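Local coordinates for protein glycoside Hydrolase (Bacteroides uniformis, PDB 5TA0) that probably hydrolyses agarose, binding neoagarose oligosaccharides in its glycan pocket, at residues A[48-59]-A[366-377]. Residues are numbered along the deposited sequence; the frame is centred on the assembly and turned at random.
Sequences FINFHATINENY and YAMPFAMLKSEW. With GAL (beta-D-galactopyranose), chain C; AAL (3,6-anhydro-alpha-L-galactopyranose), chain B; EDO (1,2-ethanediol), chain J.
The backbone N of His52 donates to Ala371 O at 2.9 Å, approaching nearly head-on to the carbonyl. It is one of four direct hydrogen bonds tying 48-59 to 366-377, where the first and last strands of the eight-stranded parallel barrel sheet meet and run on into loops. Asn50 ND2 reaches Ala367 O at 3.1 Å, in plane with its own amide but 37° out of the carbonyl plane; Pro46 O also accepts from this nitrogen. Lys374 NZ takes a lone pair of Tyr59 O at 3.0 Å, and Asn64 binds both of these atoms. Trp377 N donates to Tyr59 OH, 3.1 Å away. Waters fill in between: one spans Phe48 O and Ala367 O, another joins His52 O, Glu57 OE2 and Leu373 N, and a third links Glu57 OE1 to Ser375 N.

Further out, the edge of Phe370 meets a face of His52 in a T-shaped pair, centroids 5.3 Å apart and planes at 87°. His52 CG lies opposite its backbone N (chi1 -168°), which swings the imidazole toward Phe370 and the sugar; its NE2 is hydrogen-bonded to Arg83 NH2, which fixes the ring's rotation. Lys374 CG lies over one face of the Tyr59 ring, toward its rim, with CB and CD against the tyrosine's CB and CG, while Trp377 CD1 sits at that ring's edge. Replacing Tyr59 with an alanine would probably leave Trp377 N without this acceptor and uncover the methylenes of Lys374, letting the indole shift.

The galactose lies over one face of the Trp377 indole, its C1 3.6 Å from CZ2, and Ser375 CB over the opposite face. His52 CE1 comes within 3.4 Å of C6 of the anhydrogalactose. Backbone, lysine and water bonds thus fix the two loops, while aromatic carbons meet the sugars, consistent with largely apolar carbohydrate recognition here.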
loop_
_atom_site.group_PDB
_atom_site.type_symbol
_atom_site.label_atom_id
_atom_site.label_comp_id
_atom_site.label_asym_id
_atom_site.label_seq_id
_atom_site.Cartn_x
_atom_site.Cartn_y
_atom_site.Cartn_z
ATOM N N PHE A 48 1.484 -9.196 -0.210
ATOM C CA PHE A 48 1.224 -8.454 -1.451
ATOM C C PHE A 48 0.108 -8.978 -2.344
ATOM O O PHE A 48 -0.603 -8.157 -2.973
ATOM C CB PHE A 48 2.500 -8.354 -2.284
ATOM C CG PHE A 48 3.563 -7.495 -1.673
ATOM C CD1 PHE A 48 3.312 -6.169 -1.322
ATOM C CD2 PHE A 48 4.833 -8.008 -1.444
ATOM C CE1 PHE A 48 4.318 -5.376 -0.780
ATOM C CE2 PHE A 48 5.834 -7.213 -0.897
ATOM C CZ PHE A 48 5.572 -5.904 -0.561
ATOM N N ILE A 49 -0.038 -10.287 -2.472
ATOM C CA ILE A 49 -1.059 -10.861 -3.383
ATOM C C ILE A 49 -2.246 -11.290 -2.539
ATOM O O ILE A 49 -2.384 -12.435 -2.105
ATOM C CB ILE A 49 -0.527 -12.004 -4.234
ATOM C CG1 ILE A 49 0.780 -11.596 -4.933
ATOM C CG2 ILE A 49 -1.616 -12.453 -5.217
ATOM C CD1 ILE A 49 0.709 -10.373 -5.823
ATOM N N ASN A 50 -3.120 -10.319 -2.294
ATOM C CA ASN A 50 -4.189 -10.474 -1.349
ATOM C C ASN A 50 -5.359 -9.578 -1.757
ATOM O O ASN A 50 -5.257 -8.827 -2.744
ATOM C CB ASN A 50 -3.685 -10.182 0.066
ATOM C CG ASN A 50 -3.118 -8.788 0.166
ATOM O OD1 ASN A 50 -3.814 -7.823 -0.207
ATOM N ND2 ASN A 50 -1.880 -8.642 0.623
ATOM N N PHE A 51 -6.475 -9.656 -1.024
ATOM C CA PHE A 51 -7.612 -8.763 -1.252
ATOM C C PHE A 51 -8.425 -8.600 0.019
ATOM O O PHE A 51 -8.175 -9.282 1.040
ATOM C CB PHE A 51 -8.463 -9.166 -2.472
ATOM C CG PHE A 51 -9.345 -10.388 -2.310
ATOM C CD1 PHE A 51 -10.720 -10.314 -2.530
ATOM C CD2 PHE A 51 -8.805 -11.639 -2.039
ATOM C CE1 PHE A 51 -11.525 -11.451 -2.486
ATOM C CE2 PHE A 51 -9.620 -12.771 -1.970
ATOM C CZ PHE A 51 -10.973 -12.676 -2.179
ATOM N N HIS A 52 -9.364 -7.650 -0.041
ATOM C CA HIS A 52 -10.081 -7.164 1.148
ATOM C C HIS A 52 -11.300 -8.039 1.373
ATOM O O HIS A 52 -12.425 -7.642 1.089
ATOM C CB HIS A 52 -10.449 -5.691 0.933
ATOM C CG HIS A 52 -10.930 -4.977 2.159
ATOM N ND1 HIS A 52 -12.030 -5.373 2.891
ATOM C CD2 HIS A 52 -10.427 -3.902 2.803
ATOM C CE1 HIS A 52 -12.199 -4.553 3.914
ATOM N NE2 HIS A 52 -11.255 -3.641 3.861
ATOM N N ALA A 53 -11.081 -9.234 1.918
ATOM C CA ALA A 53 -12.102 -10.263 2.096
ATOM C C ALA A 53 -11.737 -11.106 3.305
ATOM O O ALA A 53 -10.713 -10.895 3.935
ATOM C CB ALA A 53 -12.220 -11.120 0.838
ATOM N N THR A 54 -12.611 -12.034 3.633
ATOM C CA THR A 54 -12.318 -13.040 4.641
ATOM C C THR A 54 -12.700 -14.394 4.065
ATOM O O THR A 54 -13.497 -14.489 3.113
ATOM C CB THR A 54 -13.122 -12.828 5.939
ATOM O OG1 THR A 54 -14.514 -12.788 5.613
ATOM C CG2 THR A 54 -12.715 -11.543 6.631
ATOM N N ILE A 55 -12.145 -15.450 4.646
ATOM C CA ILE A 55 -12.476 -16.818 4.216
ATOM C C ILE A 55 -13.898 -17.258 4.545
ATOM O O ILE A 55 -14.414 -18.173 3.899
ATOM C CB ILE A 55 -11.460 -17.863 4.754
ATOM C CG1 ILE A 55 -11.543 -18.004 6.279
ATOM C CG2 ILE A 55 -10.060 -17.517 4.291
ATOM C CD1 ILE A 55 -10.631 -19.077 6.836
ATOM N N ASN A 56 -14.546 -16.574 5.491
ATOM C CA ASN A 56 -15.837 -17.017 6.039
ATOM C C ASN A 56 -17.030 -16.171 5.624
ATOM O O ASN A 56 -18.148 -16.483 5.989
ATOM C CB ASN A 56 -15.793 -17.206 7.562
ATOM C CG ASN A 56 -15.379 -15.956 8.302
ATOM O OD1 ASN A 56 -14.413 -15.284 7.933
ATOM N ND2 ASN A 56 -16.090 -15.650 9.363
ATOM N N GLU A 57 -16.822 -15.102 4.866
ATOM C CA GLU A 57 -17.981 -14.325 4.407
ATOM C C GLU A 57 -18.891 -15.301 3.609
ATOM O O GLU A 57 -18.404 -16.146 2.859
ATOM C CB GLU A 57 -17.559 -13.048 3.663
ATOM C CG GLU A 57 -16.650 -13.194 2.489
ATOM C CD GLU A 57 -16.438 -11.876 1.796
ATOM O OE1 GLU A 57 -17.337 -11.526 1.018
ATOM O OE2 GLU A 57 -15.406 -11.204 2.033
ATOM N N ASN A 58 -20.205 -15.126 3.795
ATOM C CA ASN A 58 -21.194 -16.041 3.207
ATOM C C ASN A 58 -21.326 -15.918 1.685
ATOM O O ASN A 58 -21.872 -16.797 1.026
ATOM C CB ASN A 58 -22.566 -16.020 3.947
ATOM C CG ASN A 58 -23.355 -14.720 3.806
ATOM O OD1 ASN A 58 -23.107 -13.906 2.927
ATOM N ND2 ASN A 58 -24.343 -14.552 4.693
ATOM N N TYR A 59 -20.770 -14.844 1.138
ATOM C CA TYR A 59 -20.795 -14.566 -0.294
ATOM C C TYR A 59 -19.994 -15.575 -1.132
ATOM O O TYR A 59 -20.213 -15.683 -2.330
ATOM C CB TYR A 59 -20.291 -13.139 -0.578
ATOM C CG TYR A 59 -21.149 -12.007 -0.054
ATOM C CD1 TYR A 59 -22.567 -12.087 -0.041
ATOM C CD2 TYR A 59 -20.560 -10.825 0.401
ATOM C CE1 TYR A 59 -23.337 -11.038 0.414
ATOM C CE2 TYR A 59 -21.337 -9.766 0.852
ATOM C CZ TYR A 59 -22.722 -9.890 0.861
ATOM O OH TYR A 59 -23.469 -8.820 1.307
ATOM N N TYR A 366 2.236 -4.866 5.250
ATOM C CA TYR A 366 1.031 -5.373 4.573
ATOM C C TYR A 366 0.576 -4.318 3.580
ATOM O O TYR A 366 0.563 -3.129 3.931
ATOM C CB TYR A 366 -0.102 -5.560 5.606
ATOM C CG TYR A 366 -0.956 -6.809 5.515
ATOM C CD1 TYR A 366 -1.402 -7.425 6.662
ATOM C CD2 TYR A 366 -1.346 -7.346 4.302
ATOM C CE1 TYR A 366 -2.216 -8.533 6.622
ATOM C CE2 TYR A 366 -2.140 -8.473 4.232
ATOM C CZ TYR A 366 -2.602 -9.053 5.389
ATOM O OH TYR A 366 -3.430 -10.160 5.276
ATOM N N ALA A 367 0.220 -4.704 2.372
ATOM C CA ALA A 367 -0.347 -3.772 1.401
ATOM C C ALA A 367 -1.505 -4.504 0.750
ATOM O O ALA A 367 -1.296 -5.621 0.212
ATOM C CB ALA A 367 0.687 -3.339 0.379
ATOM N N MET A 368 -2.714 -3.941 0.792
ATOM C CA MET A 368 -3.917 -4.662 0.372
ATOM C C MET A 368 -4.681 -3.885 -0.683
ATOM O O MET A 368 -5.276 -2.838 -0.385
ATOM C CB MET A 368 -4.809 -4.930 1.578
ATOM C CG MET A 368 -6.029 -5.810 1.351
ATOM S SD MET A 368 -6.728 -6.427 2.895
ATOM C CE MET A 368 -5.483 -7.644 3.326
ATOM N N PRO A 369 -4.683 -4.392 -1.928
ATOM C CA PRO A 369 -5.513 -3.722 -2.940
ATOM C C PRO A 369 -6.965 -3.678 -2.497
ATOM O O PRO A 369 -7.486 -4.660 -1.936
ATOM C CB PRO A 369 -5.363 -4.617 -4.153
ATOM C CG PRO A 369 -4.145 -5.424 -3.947
ATOM C CD PRO A 369 -3.991 -5.580 -2.465
ATOM N N PHE A 370 -7.643 -2.556 -2.721
ATOM C CA PHE A 370 -9.039 -2.446 -2.343
ATOM C C PHE A 370 -9.919 -3.085 -3.404
ATOM O O PHE A 370 -10.364 -2.469 -4.362
ATOM C CB PHE A 370 -9.488 -1.034 -2.000
ATOM C CG PHE A 370 -10.854 -1.025 -1.391
ATOM C CD1 PHE A 370 -11.106 -1.753 -0.224
ATOM C CD2 PHE A 370 -11.915 -0.389 -2.018
ATOM C CE1 PHE A 370 -12.364 -1.785 0.338
ATOM C CE2 PHE A 370 -13.176 -0.404 -1.442
ATOM C CZ PHE A 370 -13.409 -1.123 -0.273
ATOM N N ALA A 371 -10.137 -4.363 -3.191
ATOM C CA ALA A 371 -11.037 -5.177 -3.986
ATOM C C ALA A 371 -11.720 -6.103 -3.000
ATOM O O ALA A 371 -11.026 -6.830 -2.261
ATOM C CB ALA A 371 -10.259 -5.979 -5.000
ATOM N N MET A 372 -13.047 -6.045 -2.934
ATOM C CA MET A 372 -13.840 -6.915 -2.053
ATOM C C MET A 372 -14.361 -8.079 -2.873
ATOM O O MET A 372 -14.367 -8.011 -4.109
ATOM C CB MET A 372 -14.952 -6.108 -1.423
ATOM C CG MET A 372 -14.407 -4.995 -0.525
ATOM S SD MET A 372 -15.637 -4.178 0.518
ATOM C CE MET A 372 -15.824 -5.447 1.768
ATOM N N LEU A 373 -14.814 -9.151 -2.241
ATOM C CA LEU A 373 -15.284 -10.296 -3.009
ATOM C C LEU A 373 -16.551 -9.980 -3.790
ATOM O O LEU A 373 -16.603 -10.211 -4.996
ATOM C CB LEU A 373 -15.535 -11.497 -2.081
ATOM C CG LEU A 373 -16.006 -12.780 -2.790
ATOM C CD1 LEU A 373 -14.903 -13.339 -3.636
ATOM C CD2 LEU A 373 -16.464 -13.819 -1.770
ATOM N N LYS A 374 -17.550 -9.457 -3.099
ATOM C CA LYS A 374 -18.900 -9.342 -3.663
ATOM C C LYS A 374 -19.671 -8.139 -3.156
ATOM O O LYS A 374 -20.333 -7.442 -3.929
ATOM C CB LYS A 374 -19.692 -10.632 -3.366
ATOM C CG LYS A 374 -21.105 -10.639 -3.960
ATOM C CD LYS A 374 -21.895 -11.923 -3.748
ATOM C CE LYS A 374 -21.276 -13.107 -4.450
ATOM N NZ LYS A 374 -22.058 -14.362 -4.241
ATOM N N SER A 375 -19.653 -7.915 -1.852
ATOM C CA SER A 375 -20.282 -6.740 -1.245
ATOM C C SER A 375 -21.691 -6.466 -1.788
ATOM O O SER A 375 -21.994 -5.356 -2.209
ATOM C CB SER A 375 -19.380 -5.523 -1.430
ATOM O OG SER A 375 -18.148 -5.800 -0.776
ATOM N N GLU A 376 -22.536 -7.496 -1.748
ATOM C CA GLU A 376 -23.960 -7.397 -2.096
ATOM C C GLU A 376 -24.651 -6.281 -1.315
ATOM O O GLU A 376 -25.480 -5.550 -1.852
ATOM C CB GLU A 376 -24.648 -8.730 -1.791
ATOM C CG GLU A 376 -26.067 -8.836 -2.309
ATOM C CD GLU A 376 -26.146 -9.547 -3.644
ATOM O OE1 GLU A 376 -27.129 -9.323 -4.377
ATOM O OE2 GLU A 376 -25.235 -10.351 -3.958
ATOM N N TRP A 377 -24.279 -6.130 -0.049
ATOM C CA TRP A 377 -24.787 -5.056 0.817
ATOM C C TRP A 377 -24.575 -3.652 0.236
ATOM O O TRP A 377 -25.252 -2.706 0.640
ATOM C CB TRP A 377 -24.138 -5.111 2.243
ATOM C CG TRP A 377 -22.643 -5.106 2.204
ATOM C CD1 TRP A 377 -21.813 -6.204 2.357
ATOM C CD2 TRP A 377 -21.770 -3.989 1.973
ATOM N NE1 TRP A 377 -20.527 -5.828 2.215
ATOM C CE2 TRP A 377 -20.450 -4.491 1.971
ATOM C CE3 TRP A 377 -21.965 -2.622 1.755
ATOM C CZ2 TRP A 377 -19.340 -3.661 1.779
ATOM C CZ3 TRP A 377 -20.848 -1.795 1.546
ATOM C CH2 TRP A 377 -19.555 -2.334 1.563
HETATM C C1 GAL C . -18.183 -2.615 5.029
HETATM C C2 GAL C . -18.567 -3.913 5.745
HETATM C C3 GAL C . -20.076 -4.180 5.693
HETATM C C4 GAL C . -20.843 -2.933 6.113
HETATM C C5 GAL C . -20.385 -1.747 5.269
HETATM C C6 GAL C . -21.108 -0.446 5.611
HETATM O O2 GAL C . -17.843 -4.974 5.120
HETATM O O3 GAL C . -20.413 -5.326 6.496
HETATM O O4 GAL C . -20.562 -2.629 7.490
HETATM O O5 GAL C . -18.980 -1.524 5.469
HETATM O O6 GAL C . -20.606 0.633 4.803
HETATM C C1 AAL B . -14.515 0.764 3.580
HETATM C C2 AAL B . -14.578 0.605 5.113
HETATM C C3 AAL B . -15.028 -0.787 5.524
HETATM C C4 AAL B . -16.308 -1.139 4.800
HETATM C C5 AAL B . -15.772 -1.335 3.417
HETATM C C6 AAL B . -14.531 -2.127 3.678
HETATM O O2 AAL B . -15.502 1.536 5.687
HETATM O O3 AAL B . -14.100 -1.736 4.987
HETATM O O4 AAL B . -16.800 -2.400 5.301
HETATM O O5 AAL B . -15.396 -0.083 2.837
HETATM C C1 EDO J . -15.188 -11.824 10.744
HETATM O O1 EDO J . -14.952 -13.195 10.446
HETATM C C2 EDO J . -13.864 -11.106 10.819
HETATM O O2 EDO J . -13.173 -11.437 12.021
HETATM O O HOH W 1 -0.264 -5.546 -2.341
HETATM O O HOH W 2 -14.898 -8.930 0.611
HETATM O O HOH W 3 -17.591 -9.147 -0.122
#